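Local coordinates for fructooligosaccharide ABC transporter substrate-binding protein FusA (Streptococcus pneumoniae, PDB 5G5Y) that serves as the solute-binding subunit of an ABC transporter, binding kestose, nystose, fructofuranosyl-nystose and inulin so that fructooligosaccharides can be imported, at residues K6-S11 with D57-I62; H63-S68 with K309-S314; M138-K143 with W270-V275. One frame throughout, in Å; residues are numbered along the deposited sequence.

Interaction 1: residues K6-S11 with D57-I62; sequences KFMTAS and DLPDAI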
loop_
_atom_site.group_PDB
_atom_site.type_symbol
_atom_site.label_atom_id
_atom_site.label_comp_id
_atom_site.label_asym_id
_atom_site.label_seq_id
_atom_site.Cartn_x
_atom_site.Cartn_y
_atom_site.Cartn_z
ATOM N N LYS A 6 -23.176 -21.273 -0.281
ATOM C CA LYS A 6 -23.499 -20.060 -1.055
ATOM C C LYS A 6 -22.605 -18.916 -0.586
ATOM O O LYS A 6 -22.689 -18.518 0.568
ATOM C CB LYS A 6 -24.943 -19.608 -0.850
ATOM C CG LYS A 6 -25.971 -20.538 -1.451
ATOM C CD LYS A 6 -27.407 -20.106 -1.123
ATOM C CE LYS A 6 -27.782 -18.706 -1.629
ATOM N NZ LYS A 6 -27.619 -18.492 -3.103
ATOM N N PHE A 7 -21.790 -18.396 -1.493
ATOM C CA PHE A 7 -20.874 -17.297 -1.199
ATOM C C PHE A 7 -21.229 -16.096 -2.068
ATOM O O PHE A 7 -21.350 -16.235 -3.286
ATOM C CB PHE A 7 -19.417 -17.663 -1.537
ATOM C CG PHE A 7 -18.776 -18.687 -0.622
ATOM C CD1 PHE A 7 -19.331 -19.061 0.596
ATOM C CD2 PHE A 7 -17.517 -19.194 -0.947
ATOM C CE1 PHE A 7 -18.696 -19.984 1.423
ATOM C CE2 PHE A 7 -16.896 -20.124 -0.132
ATOM C CZ PHE A 7 -17.482 -20.506 1.067
ATOM N N MET A 8 -21.305 -14.914 -1.448
ATOM C CA MET A 8 -21.278 -13.647 -2.201
ATOM C C MET A 8 -19.817 -13.331 -2.485
ATOM O O MET A 8 -18.941 -13.601 -1.637
ATOM C CB MET A 8 -21.899 -12.530 -1.396
ATOM C CG MET A 8 -22.025 -11.183 -2.127
ATOM S SD MET A 8 -22.302 -9.826 -0.987
ATOM C CE MET A 8 -23.736 -10.326 -0.090
ATOM N N THR A 9 -19.525 -12.797 -3.664
ATOM C CA THR A 9 -18.164 -12.422 -4.005
ATOM C C THR A 9 -18.102 -11.157 -4.855
ATOM O O THR A 9 -19.114 -10.709 -5.380
ATOM C CB THR A 9 -17.413 -13.599 -4.686
ATOM O OG1 THR A 9 -16.009 -13.317 -4.752
ATOM C CG2 THR A 9 -17.943 -13.910 -6.082
ATOM N N ALA A 10 -16.897 -10.621 -4.946
ATOM C CA ALA A 10 -16.574 -9.495 -5.778
ATOM C C ALA A 10 -15.526 -9.957 -6.801
ATOM O O ALA A 10 -14.537 -10.637 -6.474
ATOM C CB ALA A 10 -16.007 -8.368 -4.925
ATOM N N SER A 11 -15.716 -9.592 -8.046
ATOM C CA SER A 11 -14.732 -9.902 -9.086
ATOM C C SER A 11 -14.692 -8.817 -10.132
ATOM O O SER A 11 -15.578 -7.982 -10.215
ATOM C CB SER A 11 -15.020 -11.263 -9.740
ATOM O OG SER A 11 -16.253 -11.250 -10.457
ATOM N N ASP A 57 -31.201 -11.197 2.986
ATOM C CA ASP A 57 -30.780 -12.144 1.956
ATOM C C ASP A 57 -29.257 -12.420 2.117
ATOM O O ASP A 57 -28.443 -11.991 1.286
ATOM C CB ASP A 57 -31.061 -11.545 0.563
ATOM C CG ASP A 57 -30.700 -12.487 -0.580
ATOM O OD1 ASP A 57 -30.816 -13.730 -0.424
ATOM O OD2 ASP A 57 -30.300 -11.967 -1.641
ATOM N N LEU A 58 -28.897 -13.137 3.187
ATOM C CA LEU A 58 -27.493 -13.371 3.523
ATOM C C LEU A 58 -27.015 -14.676 2.887
ATOM O O LEU A 58 -27.747 -15.681 2.859
ATOM C CB LEU A 58 -27.272 -13.425 5.035
ATOM C CG LEU A 58 -27.505 -12.133 5.853
ATOM C CD1 LEU A 58 -27.289 -12.367 7.344
ATOM C CD2 LEU A 58 -26.596 -11.020 5.375
ATOM N N PRO A 59 -25.763 -14.670 2.376
ATOM C CA PRO A 59 -25.134 -15.903 1.931
ATOM C C PRO A 59 -24.545 -16.633 3.144
ATOM O O PRO A 59 -24.649 -16.137 4.253
ATOM C CB PRO A 59 -24.023 -15.379 1.017
ATOM C CG PRO A 59 -23.587 -14.130 1.662
ATOM C CD PRO A 59 -24.863 -13.514 2.202
ATOM N N ASP A 60 -23.891 -17.763 2.922
ATOM C CA ASP A 60 -23.169 -18.467 4.015
ATOM C C ASP A 60 -21.899 -17.695 4.427
ATOM O O ASP A 60 -21.467 -17.765 5.584
ATOM C CB ASP A 60 -22.811 -19.873 3.583
ATOM C CG ASP A 60 -24.012 -20.762 3.444
ATOM O OD1 ASP A 60 -24.851 -20.719 4.375
ATOM O OD2 ASP A 60 -24.103 -21.500 2.420
ATOM N N ALA A 61 -21.325 -16.957 3.469
ATOM C CA ALA A 61 -20.101 -16.159 3.670
ATOM C C ALA A 61 -19.990 -15.105 2.593
ATOM O O ALA A 61 -20.599 -15.240 1.526
ATOM C CB ALA A 61 -18.879 -17.041 3.620
ATOM N N ILE A 62 -19.226 -14.037 2.876
ATOM C CA ILE A 62 -18.965 -12.984 1.893
ATOM C C ILE A 62 -17.461 -13.100 1.610
ATOM O O ILE A 62 -16.648 -12.899 2.511
ATOM C CB ILE A 62 -19.330 -11.601 2.443
ATOM C CG1 ILE A 62 -20.810 -11.558 2.847
ATOM C CG2 ILE A 62 -19.002 -10.505 1.423
ATOM C CD1 ILE A 62 -21.207 -10.276 3.580
#

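Interaction 2: residues H63-S68 with K309-S314; sequences HNDGAS and KMVITS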
loop_
_atom_site.group_PDB
_atom_site.type_symbol
_atom_site.label_atom_id
_atom_site.label_comp_id
_atom_site.label_asym_id
_atom_site.label_seq_id
_atom_site.Cartn_x
_atom_site.Cartn_y
_atom_site.Cartn_z
ATOM N N HIS A 63 -17.135 -13.451 0.368
ATOM C CA HIS A 63 -15.795 -13.738 -0.125
ATOM C C HIS A 63 -15.255 -12.522 -0.868
ATOM O O HIS A 63 -15.977 -11.879 -1.627
ATOM C CB HIS A 63 -15.893 -14.949 -1.014
ATOM C CG HIS A 63 -14.658 -15.316 -1.748
ATOM N ND1 HIS A 63 -14.363 -14.805 -2.982
ATOM C CD2 HIS A 63 -13.689 -16.218 -1.471
ATOM C CE1 HIS A 63 -13.239 -15.340 -3.429
ATOM N NE2 HIS A 63 -12.820 -16.216 -2.537
ATOM N N ASN A 64 -13.989 -12.208 -0.650
ATOM C CA ASN A 64 -13.331 -11.073 -1.304
ATOM C C ASN A 64 -13.992 -9.759 -0.919
ATOM O O ASN A 64 -14.138 -8.852 -1.711
ATOM C CB ASN A 64 -13.275 -11.298 -2.835
ATOM C CG ASN A 64 -12.092 -10.630 -3.494
ATOM O OD1 ASN A 64 -11.025 -10.493 -2.890
ATOM N ND2 ASN A 64 -12.248 -10.255 -4.763
ATOM N N ASP A 65 -14.335 -9.665 0.348
ATOM C CA ASP A 65 -15.214 -8.638 0.878
ATOM C C ASP A 65 -14.658 -7.218 1.018
ATOM O O ASP A 65 -15.425 -6.239 0.862
ATOM C CB ASP A 65 -15.677 -9.075 2.272
ATOM C CG ASP A 65 -16.758 -8.137 2.871
ATOM O OD1 ASP A 65 -17.466 -7.376 2.111
ATOM O OD2 ASP A 65 -16.886 -8.176 4.108
ATOM N N GLY A 66 -13.402 -7.091 1.420
ATOM C CA GLY A 66 -12.791 -5.751 1.653
ATOM C C GLY A 66 -13.479 -4.710 2.562
ATOM O O GLY A 66 -13.310 -3.519 2.351
ATOM N N ALA A 67 -14.210 -5.117 3.586
ATOM C CA ALA A 67 -14.927 -4.145 4.425
ATOM C C ALA A 67 -14.007 -3.319 5.326
ATOM O O ALA A 67 -12.928 -3.778 5.672
ATOM C CB ALA A 67 -15.911 -4.859 5.290
ATOM N N SER A 68 -14.465 -2.127 5.716
ATOM C CA SER A 68 -13.768 -1.293 6.692
ATOM C C SER A 68 -13.934 -1.847 8.134
ATOM O O SER A 68 -14.835 -2.656 8.417
ATOM C CB SER A 68 -14.295 0.141 6.629
ATOM O OG SER A 68 -15.578 0.203 7.238
ATOM N N LYS A 309 -10.925 -10.193 3.925
ATOM C CA LYS A 309 -11.298 -10.698 2.633
ATOM C C LYS A 309 -12.277 -11.866 2.708
ATOM O O LYS A 309 -12.524 -12.507 1.688
ATOM C CB LYS A 309 -10.066 -11.078 1.828
ATOM C CG LYS A 309 -9.246 -9.923 1.342
ATOM C CD LYS A 309 -9.954 -8.950 0.420
ATOM C CE LYS A 309 -9.014 -7.810 0.095
ATOM N NZ LYS A 309 -9.434 -7.145 -1.148
ATOM N N MET A 310 -12.802 -12.161 3.893
ATOM C CA MET A 310 -13.900 -13.130 4.048
ATOM C C MET A 310 -14.467 -13.031 5.424
ATOM O O MET A 310 -13.712 -12.979 6.374
ATOM C CB MET A 310 -13.435 -14.559 3.854
ATOM C CG MET A 310 -14.559 -15.568 3.689
ATOM S SD MET A 310 -14.178 -16.653 2.324
ATOM C CE MET A 310 -15.563 -17.818 2.374
ATOM N N VAL A 311 -15.797 -12.975 5.527
ATOM C CA VAL A 311 -16.524 -13.077 6.781
ATOM C C VAL A 311 -17.556 -14.223 6.677
ATOM O O VAL A 311 -17.979 -14.597 5.594
ATOM C CB VAL A 311 -17.247 -11.788 7.158
ATOM C CG1 VAL A 311 -16.269 -10.655 7.450
ATOM C CG2 VAL A 311 -18.235 -11.342 6.086
ATOM N N ILE A 312 -17.936 -14.774 7.816
ATOM C CA ILE A 312 -18.903 -15.851 7.861
ATOM C C ILE A 312 -20.160 -15.280 8.509
ATOM O O ILE A 312 -20.091 -14.660 9.594
ATOM C CB ILE A 312 -18.349 -17.028 8.654
ATOM C CG1 ILE A 312 -17.182 -17.672 7.881
ATOM C CG2 ILE A 312 -19.480 -18.042 8.954
ATOM C CD1 ILE A 312 -16.523 -18.826 8.638
ATOM N N THR A 313 -21.309 -15.499 7.869
ATOM C CA THR A 313 -22.552 -14.907 8.367
ATOM C C THR A 313 -23.214 -15.749 9.428
ATOM O O THR A 313 -22.954 -16.965 9.554
ATOM C CB THR A 313 -23.598 -14.699 7.272
ATOM O OG1 THR A 313 -24.036 -15.979 6.823
ATOM C CG2 THR A 313 -23.026 -13.927 6.132
ATOM N N SER A 314 -24.136 -15.105 10.137
ATOM C CA SER A 314 -24.939 -15.792 11.159
ATOM C C SER A 314 -25.924 -16.840 10.642
ATOM O O SER A 314 -26.503 -17.546 11.482
ATOM C CB SER A 314 -25.735 -14.765 11.976
ATOM O OG SER A 314 -26.632 -14.104 11.117
HETATM O O HOH W 1 -8.942 -8.948 -2.914
#

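Interaction 3: residues M138-K143 with W270-V275; sequences MAWINK and WDKNNV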
loop_
_atom_site.group_PDB
_atom_site.type_symbol
_atom_site.label_atom_id
_atom_site.label_comp_id
_atom_site.label_asym_id
_atom_site.label_seq_id
_atom_site.Cartn_x
_atom_site.Cartn_y
_atom_site.Cartn_z
ATOM N N MET A 138 8.974 7.425 -4.409
ATOM C CA MET A 138 10.394 7.439 -4.762
ATOM C C MET A 138 10.684 8.647 -5.658
ATOM O O MET A 138 9.835 9.026 -6.475
ATOM C CB MET A 138 10.802 6.159 -5.502
ATOM C CG MET A 138 10.696 4.923 -4.679
ATOM S SD MET A 138 11.134 3.371 -5.490
ATOM C CE MET A 138 12.754 3.693 -6.160
ATOM N N ALA A 139 11.865 9.243 -5.465
ATOM C CA ALA A 139 12.337 10.371 -6.297
ATOM C C ALA A 139 13.202 9.801 -7.423
ATOM O O ALA A 139 14.010 8.889 -7.181
ATOM C CB ALA A 139 13.113 11.358 -5.467
ATOM N N TRP A 140 12.990 10.321 -8.624
ATOM C CA TRP A 140 13.669 9.880 -9.829
ATOM C C TRP A 140 14.294 11.095 -10.488
ATOM O O TRP A 140 13.718 12.205 -10.440
ATOM C CB TRP A 140 12.647 9.260 -10.776
ATOM C CG TRP A 140 11.850 8.168 -10.159
ATOM C CD1 TRP A 140 10.666 8.291 -9.513
ATOM C CD2 TRP A 140 12.173 6.777 -10.147
ATOM N NE1 TRP A 140 10.249 7.073 -9.074
ATOM C CE2 TRP A 140 11.141 6.124 -9.462
ATOM C CE3 TRP A 140 13.241 6.030 -10.636
ATOM C CZ2 TRP A 140 11.130 4.740 -9.248
ATOM C CZ3 TRP A 140 13.224 4.627 -10.435
ATOM C CH2 TRP A 140 12.190 4.017 -9.749
ATOM N N ILE A 141 15.460 10.905 -11.103
ATOM C CA ILE A 141 16.188 12.019 -11.703
ATOM C C ILE A 141 16.591 11.681 -13.155
ATOM O O ILE A 141 16.888 10.522 -13.452
ATOM C CB ILE A 141 17.402 12.411 -10.847
ATOM C CG1 ILE A 141 18.090 13.687 -11.370
ATOM C CG2 ILE A 141 18.384 11.269 -10.692
ATOM C CD1 ILE A 141 19.074 14.276 -10.389
ATOM N N ASN A 142 16.629 12.716 -14.003
ATOM C CA ASN A 142 17.063 12.587 -15.391
ATOM C C ASN A 142 18.589 12.498 -15.547
ATOM O O ASN A 142 19.325 13.499 -15.519
ATOM C CB ASN A 142 16.452 13.704 -16.268
ATOM C CG ASN A 142 16.560 13.365 -17.755
ATOM O OD1 ASN A 142 17.581 12.856 -18.168
ATOM N ND2 ASN A 142 15.520 13.601 -18.524
ATOM N N LYS A 143 19.066 11.261 -15.664
ATOM C CA LYS A 143 20.488 10.979 -15.863
ATOM C C LYS A 143 21.047 11.417 -17.234
ATOM O O LYS A 143 22.223 11.691 -17.303
ATOM C CB LYS A 143 20.785 9.471 -15.683
ATOM C CG LYS A 143 20.874 9.005 -14.235
ATOM C CD LYS A 143 21.716 7.731 -14.068
ATOM C CE LYS A 143 21.544 6.707 -15.201
ATOM N NZ LYS A 143 21.994 5.323 -14.848
ATOM N N TRP A 270 5.665 5.941 -7.844
ATOM C CA TRP A 270 5.943 4.583 -7.389
ATOM C C TRP A 270 6.969 3.875 -8.245
ATOM O O TRP A 270 7.951 3.308 -7.743
ATOM C CB TRP A 270 4.662 3.804 -7.330
ATOM C CG TRP A 270 4.767 2.372 -6.874
ATOM C CD1 TRP A 270 4.945 1.287 -7.675
ATOM C CD2 TRP A 270 4.634 1.870 -5.534
ATOM N NE1 TRP A 270 4.947 0.128 -6.919
ATOM C CE2 TRP A 270 4.756 0.457 -5.605
ATOM C CE3 TRP A 270 4.440 2.465 -4.296
ATOM C CZ2 TRP A 270 4.675 -0.354 -4.490
ATOM C CZ3 TRP A 270 4.346 1.656 -3.169
ATOM C CH2 TRP A 270 4.475 0.250 -3.270
ATOM N N ASP A 271 6.749 3.927 -9.548
ATOM C CA ASP A 271 7.594 3.233 -10.513
ATOM C C ASP A 271 7.687 4.114 -11.716
ATOM O O ASP A 271 6.652 4.439 -12.286
ATOM C CB ASP A 271 6.935 1.875 -10.821
ATOM C CG ASP A 271 7.684 1.032 -11.855
ATOM O OD1 ASP A 271 8.498 1.541 -12.668
ATOM O OD2 ASP A 271 7.420 -0.207 -11.851
ATOM N N LYS A 272 8.917 4.469 -12.097
ATOM C CA LYS A 272 9.197 5.385 -13.235
ATOM C C LYS A 272 8.549 4.898 -14.551
ATOM O O LYS A 272 8.149 5.704 -15.423
ATOM C CB LYS A 272 10.716 5.548 -13.435
ATOM C CG LYS A 272 11.443 4.315 -13.982
ATOM C CD LYS A 272 12.908 4.582 -14.244
ATOM C CE LYS A 272 13.504 3.418 -15.056
ATOM N NZ LYS A 272 14.969 3.463 -15.133
ATOM N N ASN A 273 8.374 3.581 -14.661
ATOM C CA ASN A 273 7.765 2.992 -15.864
ATOM C C ASN A 273 6.366 3.549 -16.180
ATOM O O ASN A 273 5.998 3.669 -17.355
ATOM C CB ASN A 273 7.778 1.453 -15.771
ATOM C CG ASN A 273 9.190 0.884 -15.914
ATOM O OD1 ASN A 273 9.676 0.718 -17.037
ATOM N ND2 ASN A 273 9.869 0.590 -14.787
ATOM N N ASN A 274 5.619 3.949 -15.148
ATOM C CA ASN A 274 4.304 4.516 -15.329
ATOM C C ASN A 274 4.297 6.000 -15.706
ATOM O O ASN A 274 3.219 6.544 -15.937
ATOM C CB ASN A 274 3.439 4.319 -14.075
ATOM C CG ASN A 274 3.387 2.858 -13.619
ATOM O OD1 ASN A 274 3.655 2.536 -12.441
ATOM N ND2 ASN A 274 3.077 1.968 -14.549
ATOM N N VAL A 275 5.445 6.665 -15.689
ATOM C CA VAL A 275 5.490 8.118 -15.887
ATOM C C VAL A 275 6.451 8.441 -16.991
ATOM O O VAL A 275 6.003 8.946 -18.025
ATOM C CB VAL A 275 5.824 8.902 -14.593
ATOM C CG1 VAL A 275 5.846 10.409 -14.838
ATOM C CG2 VAL A 275 4.786 8.573 -13.538
#

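Interaction 1: residues K6-S11 with D57-I62
Lys6 and Asp60 hold each other through a pair of hydrogen bonds where strand 3-10 meets the turn leading into strand 61-63. Lys6 N donates to Asp60 OD2 at 2.9 Å in an almost straight bond (177°), meeting the carboxylate on its anti side and 20° out of its plane. Asp60 N answers by donating to Lys6 O at 2.7 Å. An aspartate suits this place because its side-chain oxygen serves a strand N-H before the ladder begins. Two residues further along strand 3-10, Met8 N donates to Ala61 O at 3.1 Å, and Phe7 CA adds a C-H...O contact to the same oxygen at 3.4 Å. Phe7 pairs with Asp37 and Thr39 of strand 34-41.

Pro59 has no N-H to place. Its ring lies obliquely across Met8, with CG 3.8 Å from Met8 CB, and its carbonyl accepts from Thr313 OG1. Ala61 offers only a methyl, which leaves room for the Phe7 ring, its CD1 3.7 Å from Ala61 CB. Met8 CG, anti to the backbone N (chi1 -175°), leads SD beside Ile62 CG2 on the other face. The chemistry implies a parallel pairing held by backbone hydrogen bonds, to which one aspartate carboxylate adds a further bond, with apolar side chains filling both faces.

Interaction 2: residues H63-S68 with K309-S314
His63 and Met310 face each other as a non-hydrogen-bonded antiparallel pair, their CA atoms 4.6 Å apart, and form the tight, buried part of the contact. His63 CG stands anti to the backbone N (chi1 173°), and from there the ring presents its edge to Met310 SD, 3.9 Å from His63 CD2. His63 ND1 is engaged by Thr9 OG1, so the imidazole serves a polar and an apolar neighbour at once. One residue on, Asn64 N donates to Lys309 O at 2.8 Å, from above the carbonyl plane. Asp65 turns OD2 to within 4.0 Å of Val311 CG2, while its OD1 makes a salt bridge with Arg49.

The other side is looser. Asn64 and Gly66 both adopt positive phi, which asparagine tolerates and glycine accepts readily, and the chain swings off the strand. Asn64 and Lys309 run side by side, but their polar ends meet through a water that donates to Asn64 OD1 at 2.6 Å and accepts from Lys309 NZ at 2.6 Å; OD1 also accepts from Gly382 N. Lys309 and Met310 form a classic beta bulge opposite Phe119. Lys309 binds substrate, so the arrangement is that of a strand-end loop and a bulge bordering the sugar site of a solute-binding protein.

Interaction 3: residues M138-K143 with W270-V275
Asp271, whose CA lies 4.0 Å from Trp140 CZ2, has one carboxylate oxygen gripped twice: OD1 accepts from Asn273 ND2 at 2.7 Å, through its syn lone pair, and from Asn273 N at 2.9 Å, from above the carboxylate plane. The second bond makes an Asx turn that leads the chain into the 3-10 segment 272-274. Aspartate suits this place because a single oxygen can collect both N-H groups; the ND2 bond, nearly in the amide plane, restrains the Asn273 side-chain amide, while the N bond holds the turn.

Within the turn, Lys272 N lies over one face of Trp140, 3.6 Å from CZ2. Lys272 CB makes a CH-pi contact, 3.8 Å from the centroid of the six-membered ring and only 12° off its normal. Chi1 of 70° sets CG between the backbone N and the carbonyl carbon; beyond it the extended chain keeps CD close to the ring, 3.8 Å from Trp140 CZ3. A lysine thus offers methylenes to the indole and still carries its ammonium onward to the carbonyls of Tyr282 and Asn279.

At the edge of the same indole, in its plane, sits Trp270 O, which accepts a hydrogen bond from Arg404 NE; Met138 SD lies 3.9 Å from Trp270 O. The CB of Trp270 leaves the backbone away from strand 138-142; Trp270 binds substrate, and its side chain lies against Asn191, another substrate-binding residue. Trp140 NE1 bonds Thr269 O. The contact lies where strand 138-142, paired with 264-269 and 282-284, is flanked by helix 399-412, whose Trp403 touches both Trp140 and Asp271.

In the fold
Interactions 1 and 2 are successive parts of one mixed sheet, their centres about 8 Å apart: strand 61-63 pairs in parallel with 3-10 and antiparallel with 310-312. They touch, with Met8 O 2.7 Å from His63 N in a probable hydrogen bond and Phe7 CZ 3.6 Å from Met310 CE. Interaction 3 joins strand 138-142 of a second sheet to the loop after strand 264-269, on the opposite side of the chain's centre, its centre about 36 Å from that of interaction 2 and the nearest atoms about 16 Å apart. Substrate-binding residues occur in both, Lys309 in interaction 2 and Trp270 and Asn274 in interaction 3, consistent with the two lobes of solute-binding proteins, which hold sugar between them.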